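Local coordinates for protein PHB depolymerase (PDB 2D81) that hydrolyses ester bonds of the biopolyester polyhydroxybutyrate, probably releasing short hydroxybutyrate products, using an alpha/beta hydrolase fold, at residues L28-S33 / A86-R91; T69-M74 / L116-N121; T268-W273 / G289-N294. All coordinates share one frame; numbering follows the deposited sequence.

Interaction 1. Residues L28-S33 / A86-R91. With NAG (2-acetamido-2-deoxy-beta-D-glucopyranose), chain B.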
loop_
_atom_site.group_PDB
_atom_site.type_symbol
_atom_site.label_atom_id
_atom_site.label_comp_id
_atom_site.label_asym_id
_atom_site.label_seq_id
_atom_site.Cartn_x
_atom_site.Cartn_y
_atom_site.Cartn_z
ATOM N N LEU A 28 2.652 -3.242 -6.643
ATOM C CA LEU A 28 3.949 -2.564 -6.649
ATOM C C LEU A 28 5.077 -3.471 -6.160
ATOM O O LEU A 28 6.163 -3.498 -6.744
ATOM C CB LEU A 28 3.890 -1.307 -5.779
ATOM C CG LEU A 28 3.072 -0.145 -6.346
ATOM C CD1 LEU A 28 2.676 0.814 -5.228
ATOM C CD2 LEU A 28 3.892 0.573 -7.414
ATOM N N GLY A 29 4.813 -4.211 -5.087
ATOM C CA GLY A 29 5.821 -5.090 -4.515
ATOM C C GLY A 29 6.257 -6.192 -5.466
ATOM O O GLY A 29 7.381 -6.687 -5.378
ATOM N N VAL A 30 5.368 -6.574 -6.376
ATOM C CA VAL A 30 5.681 -7.592 -7.374
ATOM C C VAL A 30 6.226 -6.982 -8.666
ATOM O O VAL A 30 7.342 -7.300 -9.089
ATOM C CB VAL A 30 4.431 -8.450 -7.700
ATOM C CG1 VAL A 30 4.718 -9.390 -8.862
ATOM C CG2 VAL A 30 4.015 -9.240 -6.462
ATOM N N ALA A 31 5.443 -6.109 -9.293
ATOM C CA ALA A 31 5.808 -5.568 -10.601
ATOM C C ALA A 31 7.077 -4.728 -10.519
ATOM O O ALA A 31 7.900 -4.734 -11.440
ATOM C CB ALA A 31 4.660 -4.734 -11.168
ATOM N N TYR A 32 7.232 -4.009 -9.409
ATOM C CA TYR A 32 8.431 -3.213 -9.176
ATOM C C TYR A 32 9.205 -3.698 -7.951
ATOM O O TYR A 32 9.646 -2.898 -7.130
ATOM C CB TYR A 32 8.070 -1.732 -8.996
ATOM C CG TYR A 32 7.572 -1.045 -10.249
ATOM C CD1 TYR A 32 6.231 -1.108 -10.621
ATOM C CD2 TYR A 32 8.445 -0.312 -11.055
ATOM C CE1 TYR A 32 5.766 -0.455 -11.761
ATOM C CE2 TYR A 32 7.991 0.346 -12.202
ATOM C CZ TYR A 32 6.653 0.268 -12.545
ATOM O OH TYR A 32 6.201 0.905 -13.671
ATOM N N SER A 33 9.379 -5.011 -7.835
ATOM C CA SER A 33 10.102 -5.572 -6.701
ATOM C C SER A 33 11.524 -5.018 -6.612
ATOM O O SER A 33 12.126 -5.019 -5.541
ATOM C CB SER A 33 10.134 -7.102 -6.791
ATOM O OG SER A 33 10.774 -7.548 -7.974
ATOM N N ALA A 86 12.448 -13.663 -8.835
ATOM C CA ALA A 86 13.556 -14.076 -7.979
ATOM C C ALA A 86 13.768 -13.066 -6.851
ATOM O O ALA A 86 14.182 -13.428 -5.747
ATOM C CB ALA A 86 14.833 -14.218 -8.806
ATOM N N ASN A 87 13.482 -11.797 -7.128
ATOM C CA ASN A 87 13.615 -10.766 -6.104
ATOM C C ASN A 87 12.754 -11.076 -4.886
ATOM O O ASN A 87 13.145 -10.791 -3.753
ATOM C CB ASN A 87 13.219 -9.391 -6.651
ATOM C CG ASN A 87 14.141 -8.908 -7.748
ATOM O OD1 ASN A 87 15.289 -9.345 -7.848
ATOM N ND2 ASN A 87 13.649 -7.987 -8.570
ATOM N N LEU A 88 11.581 -11.655 -5.116
ATOM C CA LEU A 88 10.642 -11.889 -4.026
ATOM C C LEU A 88 11.204 -12.863 -2.996
ATOM O O LEU A 88 10.706 -12.947 -1.874
ATOM C CB LEU A 88 9.314 -12.416 -4.574
ATOM C CG LEU A 88 8.565 -11.441 -5.484
ATOM C CD1 LEU A 88 7.340 -12.131 -6.066
ATOM C CD2 LEU A 88 8.168 -10.193 -4.695
ATOM N N GLY A 89 12.252 -13.587 -3.380
ATOM C CA GLY A 89 12.875 -14.524 -2.467
ATOM C C GLY A 89 13.729 -13.839 -1.418
ATOM O O GLY A 89 14.169 -14.476 -0.458
ATOM N N GLN A 90 13.964 -12.542 -1.601
ATOM C CA GLN A 90 14.739 -11.751 -0.646
ATOM C C GLN A 90 13.999 -10.479 -0.256
ATOM O O GLN A 90 14.570 -9.386 -0.269
ATOM C CB GLN A 90 16.100 -11.380 -1.235
ATOM C CG GLN A 90 17.013 -12.563 -1.496
ATOM C CD GLN A 90 18.409 -12.135 -1.897
ATOM O OE1 GLN A 90 18.588 -11.371 -2.847
ATOM N NE2 GLN A 90 19.408 -12.628 -1.174
ATOM N N ARG A 91 12.725 -10.628 0.081
ATOM C CA ARG A 91 11.906 -9.502 0.511
ATOM C C ARG A 91 11.214 -9.837 1.823
ATOM O O ARG A 91 10.807 -10.978 2.048
ATOM C CB ARG A 91 10.852 -9.182 -0.553
ATOM C CG ARG A 91 11.433 -8.722 -1.885
ATOM C CD ARG A 91 11.965 -7.299 -1.798
ATOM N NE ARG A 91 12.580 -6.863 -3.049
ATOM C CZ ARG A 91 13.818 -7.166 -3.425
ATOM N NH1 ARG A 91 14.284 -6.725 -4.587
ATOM N NH2 ARG A 91 14.596 -7.897 -2.640
HETATM C C1 NAG B . 15.411 -12.112 4.900
HETATM C C2 NAG B . 16.418 -12.477 3.795
HETATM C C3 NAG B . 17.769 -11.760 3.997
HETATM C C4 NAG B . 17.604 -10.279 4.374
HETATM C C5 NAG B . 16.574 -10.128 5.488
HETATM C C6 NAG B . 16.312 -8.689 5.882
HETATM C C7 NAG B . 16.686 -14.630 2.715
HETATM C C8 NAG B . 17.431 -15.955 2.784
HETATM N N2 NAG B . 16.632 -13.912 3.834
HETATM O O3 NAG B . 18.529 -11.842 2.800
HETATM O O4 NAG B . 18.851 -9.767 4.817
HETATM O O5 NAG B . 15.322 -10.694 5.060
HETATM O O6 NAG B . 15.900 -8.602 7.239
HETATM O O7 NAG B . 16.170 -14.272 1.656
#

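Interaction 2. Residues T69-M74 / L116-N121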
loop_
_atom_site.group_PDB
_atom_site.type_symbol
_atom_site.label_atom_id
_atom_site.label_comp_id
_atom_site.label_asym_id
_atom_site.label_seq_id
_atom_site.Cartn_x
_atom_site.Cartn_y
_atom_site.Cartn_z
ATOM N N THR A 69 -4.055 -18.982 -12.468
ATOM C CA THR A 69 -3.594 -18.123 -13.554
ATOM C C THR A 69 -2.775 -16.938 -13.041
ATOM O O THR A 69 -1.781 -16.558 -13.655
ATOM C CB THR A 69 -4.775 -17.626 -14.408
ATOM O OG1 THR A 69 -5.457 -18.758 -14.970
ATOM C CG2 THR A 69 -4.278 -16.738 -15.540
ATOM N N PRO A 70 -3.183 -16.333 -11.912
ATOM C CA PRO A 70 -2.398 -15.201 -11.403
ATOM C C PRO A 70 -0.951 -15.613 -11.109
ATOM O O PRO A 70 -0.008 -14.887 -11.430
ATOM C CB PRO A 70 -3.155 -14.805 -10.137
ATOM C CG PRO A 70 -4.577 -15.069 -10.529
ATOM C CD PRO A 70 -4.483 -16.419 -11.219
ATOM N N THR A 71 -0.781 -16.786 -10.508
ATOM C CA THR A 71 0.548 -17.293 -10.194
ATOM C C THR A 71 1.313 -17.653 -11.468
ATOM O O THR A 71 2.509 -17.372 -11.581
ATOM C CB THR A 71 0.469 -18.531 -9.271
ATOM O OG1 THR A 71 -0.230 -18.180 -8.067
ATOM C CG2 THR A 71 1.875 -19.020 -8.908
ATOM N N ALA A 72 0.622 -18.263 -12.426
ATOM C CA ALA A 72 1.218 -18.561 -13.725
ATOM C C ALA A 72 1.683 -17.287 -14.428
ATOM O O ALA A 72 2.744 -17.265 -15.054
ATOM C CB ALA A 72 0.216 -19.304 -14.602
ATOM N N ASN A 73 0.892 -16.225 -14.324
ATOM C CA ASN A 73 1.268 -14.952 -14.930
ATOM C C ASN A 73 2.534 -14.381 -14.296
ATOM O O ASN A 73 3.402 -13.851 -14.995
ATOM C CB ASN A 73 0.116 -13.945 -14.818
ATOM C CG ASN A 73 -0.996 -14.211 -15.830
ATOM O OD1 ASN A 73 -2.095 -13.656 -15.730
ATOM N ND2 ASN A 73 -0.708 -15.053 -16.814
ATOM N N MET A 74 2.650 -14.490 -12.976
ATOM C CA MET A 74 3.861 -14.035 -12.303
ATOM C C MET A 74 5.093 -14.738 -12.870
ATOM O O MET A 74 6.111 -14.101 -13.139
ATOM C CB MET A 74 3.761 -14.279 -10.792
ATOM C CG MET A 74 2.793 -13.331 -10.094
ATOM S SD MET A 74 2.657 -13.590 -8.318
ATOM C CE MET A 74 4.230 -12.955 -7.760
ATOM N N LEU A 116 2.171 -15.873 -2.951
ATOM C CA LEU A 116 3.524 -15.381 -2.709
ATOM C C LEU A 116 4.426 -16.489 -2.176
ATOM O O LEU A 116 5.642 -16.437 -2.342
ATOM C CB LEU A 116 3.493 -14.202 -1.726
ATOM C CG LEU A 116 2.806 -12.945 -2.267
ATOM C CD1 LEU A 116 2.745 -11.871 -1.195
ATOM C CD2 LEU A 116 3.564 -12.445 -3.484
ATOM N N GLY A 117 3.824 -17.495 -1.548
ATOM C CA GLY A 117 4.599 -18.611 -1.028
ATOM C C GLY A 117 5.372 -19.358 -2.102
ATOM O O GLY A 117 6.348 -20.057 -1.812
ATOM N N ASN A 118 4.936 -19.213 -3.348
ATOM C CA ASN A 118 5.633 -19.819 -4.476
ATOM C C ASN A 118 6.980 -19.158 -4.731
ATOM O O ASN A 118 7.849 -19.744 -5.382
ATOM C CB ASN A 118 4.775 -19.719 -5.740
ATOM C CG ASN A 118 3.598 -20.668 -5.721
ATOM O OD1 ASN A 118 3.747 -21.862 -5.975
ATOM N ND2 ASN A 118 2.419 -20.145 -5.409
ATOM N N PHE A 119 7.152 -17.941 -4.224
ATOM C CA PHE A 119 8.311 -17.128 -4.585
ATOM C C PHE A 119 9.106 -16.597 -3.397
ATOM O O PHE A 119 10.271 -16.231 -3.549
ATOM C CB PHE A 119 7.872 -15.950 -5.453
ATOM C CG PHE A 119 6.997 -16.345 -6.603
ATOM C CD1 PHE A 119 5.619 -16.168 -6.535
ATOM C CD2 PHE A 119 7.546 -16.926 -7.742
ATOM C CE1 PHE A 119 4.795 -16.567 -7.585
ATOM C CE2 PHE A 119 6.730 -17.330 -8.801
ATOM C CZ PHE A 119 5.353 -17.150 -8.721
ATOM N N ASP A 120 8.483 -16.544 -2.222
ATOM C CA ASP A 120 9.120 -15.908 -1.074
ATOM C C ASP A 120 9.773 -16.877 -0.093
ATOM O O ASP A 120 9.746 -18.095 -0.284
ATOM C CB ASP A 120 8.112 -15.006 -0.340
ATOM C CG ASP A 120 6.959 -15.778 0.289
ATOM O OD1 ASP A 120 5.895 -15.157 0.501
ATOM O OD2 ASP A 120 7.106 -16.982 0.590
ATOM N N ASN A 121 10.368 -16.310 0.951
ATOM C CA ASN A 121 11.070 -17.055 1.992
ATOM C C ASN A 121 10.235 -17.003 3.269
ATOM O O ASN A 121 9.952 -15.920 3.782
ATOM C CB ASN A 121 12.440 -16.410 2.228
ATOM C CG ASN A 121 13.117 -16.903 3.497
ATOM O OD1 ASN A 121 13.491 -18.072 3.604
ATOM N ND2 ASN A 121 13.279 -16.009 4.465
#

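Interaction 3. Residues T268-W273 / G289-N294. With RB3 ((1R)-3-{[(1R)-3-methoxy-1-methyl-3-oxopropyl]oxy}-1-methyl-3-oxopropyl (3R)-3-hydroxybutanoate), chain C.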
loop_
_atom_site.group_PDB
_atom_site.type_symbol
_atom_site.label_atom_id
_atom_site.label_comp_id
_atom_site.label_asym_id
_atom_site.label_seq_id
_atom_site.Cartn_x
_atom_site.Cartn_y
_atom_site.Cartn_z
ATOM N N THR A 268 -16.784 8.219 -13.780
ATOM C CA THR A 268 -16.913 7.764 -15.161
ATOM C C THR A 268 -16.786 6.247 -15.272
ATOM O O THR A 268 -16.187 5.594 -14.411
ATOM C CB THR A 268 -15.861 8.430 -16.082
ATOM O OG1 THR A 268 -14.545 7.999 -15.719
ATOM C CG2 THR A 268 -15.943 9.946 -15.965
ATOM N N ILE A 269 -17.362 5.697 -16.336
ATOM C CA ILE A 269 -17.396 4.254 -16.555
ATOM C C ILE A 269 -16.206 3.802 -17.400
ATOM O O ILE A 269 -15.889 4.420 -18.416
ATOM C CB ILE A 269 -18.708 3.840 -17.272
ATOM C CG1 ILE A 269 -19.914 4.181 -16.392
ATOM C CG2 ILE A 269 -18.689 2.354 -17.593
ATOM C CD1 ILE A 269 -19.924 3.467 -15.053
ATOM N N HIS A 270 -15.559 2.720 -16.975
ATOM C CA HIS A 270 -14.392 2.178 -17.667
ATOM C C HIS A 270 -14.590 0.696 -17.958
ATOM O O HIS A 270 -15.132 -0.036 -17.132
ATOM C CB HIS A 270 -13.139 2.327 -16.800
ATOM C CG HIS A 270 -12.768 3.746 -16.498
ATOM N ND1 HIS A 270 -12.118 4.556 -17.405
ATOM C CD2 HIS A 270 -12.959 4.500 -15.390
ATOM C CE1 HIS A 270 -11.924 5.747 -16.867
ATOM N NE2 HIS A 270 -12.426 5.740 -15.645
ATOM N N ALA A 271 -14.127 0.248 -19.120
ATOM C CA ALA A 271 -13.983 -1.181 -19.359
ATOM C C ALA A 271 -12.903 -1.698 -18.418
ATOM O O ALA A 271 -11.847 -1.079 -18.278
ATOM C CB ALA A 271 -13.586 -1.435 -20.807
ATOM N N ILE A 272 -13.164 -2.820 -17.758
ATOM C CA ILE A 272 -12.162 -3.401 -16.870
ATOM C C ILE A 272 -11.695 -4.748 -17.406
ATOM O O ILE A 272 -12.119 -5.169 -18.485
ATOM C CB ILE A 272 -12.704 -3.564 -15.428
ATOM C CG1 ILE A 272 -14.025 -4.336 -15.434
ATOM C CG2 ILE A 272 -12.893 -2.195 -14.793
ATOM C CD1 ILE A 272 -14.535 -4.666 -14.034
ATOM N N TRP A 273 -10.810 -5.418 -16.670
ATOM C CA TRP A 273 -10.199 -6.644 -17.175
ATOM C C TRP A 273 -11.211 -7.687 -17.637
ATOM O O TRP A 273 -11.043 -8.288 -18.699
ATOM C CB TRP A 273 -9.279 -7.274 -16.125
ATOM C CG TRP A 273 -7.908 -6.669 -16.076
ATOM C CD1 TRP A 273 -7.160 -6.242 -17.138
ATOM C CD2 TRP A 273 -7.091 -6.489 -14.913
ATOM N NE1 TRP A 273 -5.927 -5.810 -16.707
ATOM C CE2 TRP A 273 -5.859 -5.950 -15.345
ATOM C CE3 TRP A 273 -7.279 -6.733 -13.546
ATOM C CZ2 TRP A 273 -4.818 -5.651 -14.458
ATOM C CZ3 TRP A 273 -6.243 -6.438 -12.664
ATOM C CH2 TRP A 273 -5.028 -5.901 -13.126
ATOM N N GLY A 289 -8.351 -2.870 -13.427
ATOM C CA GLY A 289 -8.137 -2.495 -14.813
ATOM C C GLY A 289 -8.912 -1.275 -15.284
ATOM O O GLY A 289 -9.127 -1.106 -16.488
ATOM N N TRP A 290 -9.330 -0.419 -14.353
ATOM C CA TRP A 290 -10.001 0.828 -14.722
ATOM C C TRP A 290 -9.193 1.624 -15.743
ATOM O O TRP A 290 -9.730 2.113 -16.738
ATOM C CB TRP A 290 -10.222 1.718 -13.494
ATOM C CG TRP A 290 -11.356 1.321 -12.610
ATOM C CD1 TRP A 290 -12.668 1.186 -12.963
ATOM C CD2 TRP A 290 -11.289 1.068 -11.206
ATOM N NE1 TRP A 290 -13.427 0.868 -11.859
ATOM C CE2 TRP A 290 -12.603 0.789 -10.766
ATOM C CE3 TRP A 290 -10.245 1.051 -10.272
ATOM C CZ2 TRP A 290 -12.900 0.495 -9.433
ATOM C CZ3 TRP A 290 -10.539 0.759 -8.944
ATOM C CH2 TRP A 290 -11.858 0.483 -8.538
ATOM N N TYR A 291 -7.897 1.758 -15.490
ATOM C CA TYR A 291 -7.088 2.720 -16.224
ATOM C C TYR A 291 -6.067 2.063 -17.143
ATOM O O TYR A 291 -5.044 2.656 -17.476
ATOM C CB TYR A 291 -6.400 3.662 -15.232
ATOM C CG TYR A 291 -7.393 4.323 -14.304
ATOM C CD1 TYR A 291 -7.445 3.993 -12.946
ATOM C CD2 TYR A 291 -8.340 5.219 -14.799
ATOM C CE1 TYR A 291 -8.423 4.537 -12.113
ATOM C CE2 TYR A 291 -9.317 5.765 -13.976
ATOM C CZ TYR A 291 -9.356 5.421 -12.637
ATOM O OH TYR A 291 -10.334 5.959 -11.829
ATOM N N GLY A 292 -6.359 0.836 -17.561
ATOM C CA GLY A 292 -5.510 0.175 -18.536
ATOM C C GLY A 292 -5.361 -1.307 -18.265
ATOM O O GLY A 292 -5.534 -1.765 -17.135
ATOM N N SER A 293 -5.031 -2.058 -19.309
ATOM C CA SER A 293 -4.867 -3.499 -19.201
ATOM C C SER A 293 -3.616 -3.881 -18.415
ATOM O O SER A 293 -3.505 -5.005 -17.938
ATOM C CB SER A 293 -4.808 -4.120 -20.599
ATOM O OG SER A 293 -3.790 -3.518 -21.376
ATOM N N ASN A 294 -2.678 -2.947 -18.282
ATOM C CA ASN A 294 -1.424 -3.210 -17.574
ATOM C C ASN A 294 -1.392 -2.621 -16.164
ATOM O O ASN A 294 -0.320 -2.317 -15.642
ATOM C CB ASN A 294 -0.242 -2.656 -18.369
ATOM C CG ASN A 294 -0.487 -1.250 -18.864
ATOM O OD1 ASN A 294 -1.032 -0.412 -18.143
ATOM N ND2 ASN A 294 -0.082 -0.979 -20.099
HETATM O O1M RB3 C . -14.872 -2.502 -0.013
HETATM C C1A RB3 C . -13.772 -2.027 -0.370
HETATM O O1A RB3 C . -13.535 -0.821 -0.600
HETATM C C2A RB3 C . -12.614 -3.013 -0.541
HETATM C C3A RB3 C . -12.026 -2.943 -1.952
HETATM C C4A RB3 C . -10.893 -3.967 -2.058
HETATM O O3A RB3 C . -13.051 -3.262 -2.907
HETATM C C1B RB3 C . -12.958 -2.514 -4.041
HETATM O O1B RB3 C . -11.888 -2.005 -4.372
HETATM C C2B RB3 C . -14.218 -2.322 -4.888
HETATM C C3B RB3 C . -13.927 -1.805 -6.300
HETATM C C4B RB3 C . -13.102 -2.812 -7.105
HETATM O O3B RB3 C . -15.172 -1.592 -6.984
HETATM C C1C RB3 C . -15.705 -0.367 -6.724
HETATM O O1C RB3 C . -15.569 0.147 -5.614
HETATM C C2C RB3 C . -16.486 0.353 -7.825
HETATM C C3C RB3 C . -17.930 0.616 -7.393
HETATM C C4C RB3 C . -18.709 1.309 -8.512
HETATM O O3C RB3 C . -18.556 -0.621 -7.041
HETATM O O HOH W 1 -10.271 1.010 -19.040
#

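Interaction 1. Residues L28-S33 / A86-R91
G29 touches L88 from the last turn of helix 20-31. Its carbonyl O lies 3.7 Å from L88 CD2, a branch methyl that reaches up to the helix. V30 points its CB away from 86-91 and meets the same leucine only loosely, V30 CG2 to L88 CD1 at 4.4 Å. M74 of helix 68-77 touches both of these side chains. The helical backbone angles end after A31, and S33 then turns its CB toward 86-91. S33 OG stands between the backbone N and the carbonyl carbon (chi1 60°). There it accepts a hydrogen bond from N87 ND2 at 3.0 Å. This bond is nearly straight, 163° at the hydrogen, and S33 OG lies in the amide plane of N87. Beside it, S33 CB packs 3.8 Å from N87 CB. The carbonyl O of S33 is gripped side-on by R91, with NE at 3.1 Å and NH1 at 2.9 Å. Both donors come from the same face of the carbonyl plane, while the oxygen stays in the guanidinium plane. R91 NH2 bonds back to Q90 O at 2.8 Å, and N87 O lies over one guanidinium face, toward its rim. All three guanidinium nitrogens therefore have a carbonyl acceptor, which holds the group's rotation. The R91 and N87 bonds tie the helix end to the loop entering strand 92-98, and the arginine charge near that C-terminal end is probably favourable.

Interaction 2. Residues T69-M74 / L116-N121
M74 lays its thioether against the ring of F119. The two side chains cross obliquely, and the sulfur sits 4.8 Å from the ring centroid, 54° off the ring normal. M74 is bent at its last torsion (chi3 72°), which carries CE to the ring, 3.7 Å from F119 CE1. M74 CB also approaches the ring, 3.9 Å from F119 CZ. The same M74 CE also makes a looser contact, 4.4 Å, with L116 CD2, off to the side of the ring. T71 stands one helical turn earlier and gives its methyl to the same surface. T71 CG2 lies 4.0 Å from F119 CZ and 3.7 Å from N118 ND2, and the T71 and N118 side chains cross at about a right angle. The polar ends are held elsewhere. T71 OG1 hydrogen-bonds to I67 O, just before its helix begins, and N118 ND2 to Q115 O. N118 also lays its CB over one face of the F119 ring, toward the rim. L116 O accepts bonds from both F119 N and D120 N, which fixes the chain carrying the ring. No hydrogen bond joins the two segments. L88 also packs on F119. The arrangement is a Met-aromatic contact. It joins helix 68-77 to the turn that leaves helix 106-116 before strand 125-130 of the alpha/beta hydrolase fold.

Interaction 3. Residues T268-W273 / G289-N294
G289 sets its CA over the indole of W273. The CA is 4.2 Å from the centroid of the five-membered ring and only 11° off the ring normal, a CH-pi contact from the face. G289 also starts a type I turn that ends at G292. The carboxylate of D286 bonds to the backbone N atoms of G289, W290 and Y291 and so holds this turn. W290 comes next and works from two ends. Its CD1 packs 3.9 Å from I272 CG2, the two side chains lying side by side, and H270 CB sits at the indole edge. At the far side of the indole, W290 CH2 lies 3.8 Å from C4B of the bound hydroxybutyrate trimer. A water bridges the backbones, donating to W290 O at 2.6 Å and to A271 O at 2.7 Å. Y291 turns its ring edge to the face of H270, with centroids 5.0 Å apart and planes at 68°. Its CE2 is the nearest atom to the imidazole, 3.5 Å from H270 NE2. D266 OD2 is hydrogen-bonded both to H270 NE2 and to Y291 OH. S293 closes the contact. Its carbonyl O takes a hydrogen bond from W273 NE1 at 2.8 Å, fairly straight at 161°, in the plane of the indole but from above the carbonyl plane, and a second from R52 NH1. The shared D266 carboxylate probably polarises the imidazole and holds the H270-Y291 pair. Together with the D286-held turn, this cluster probably helps to place W290, whose indole lines the trimer pocket.

Interactions 1 and 2 form one continuous patch, with centres 11 Å apart. M74 of interaction 2 joins them: its CE lies 3.6 Å from L88 CD1 and 3.8 Å from V30 CG1, both of interaction 1. Their segments alternate along the chain. The glycan touches G89 and Q90 of 86-91 and N121 of 116-121, residues at the margin of these contacts. Interaction 3 is separate, its centre 24 Å from each of the others. Its nearest atoms are about 7 Å from interaction 1 and about 9 Å from interaction 2. It is the contact that reaches the bound trimer, through W290, in a pocket that also includes S20 and H135.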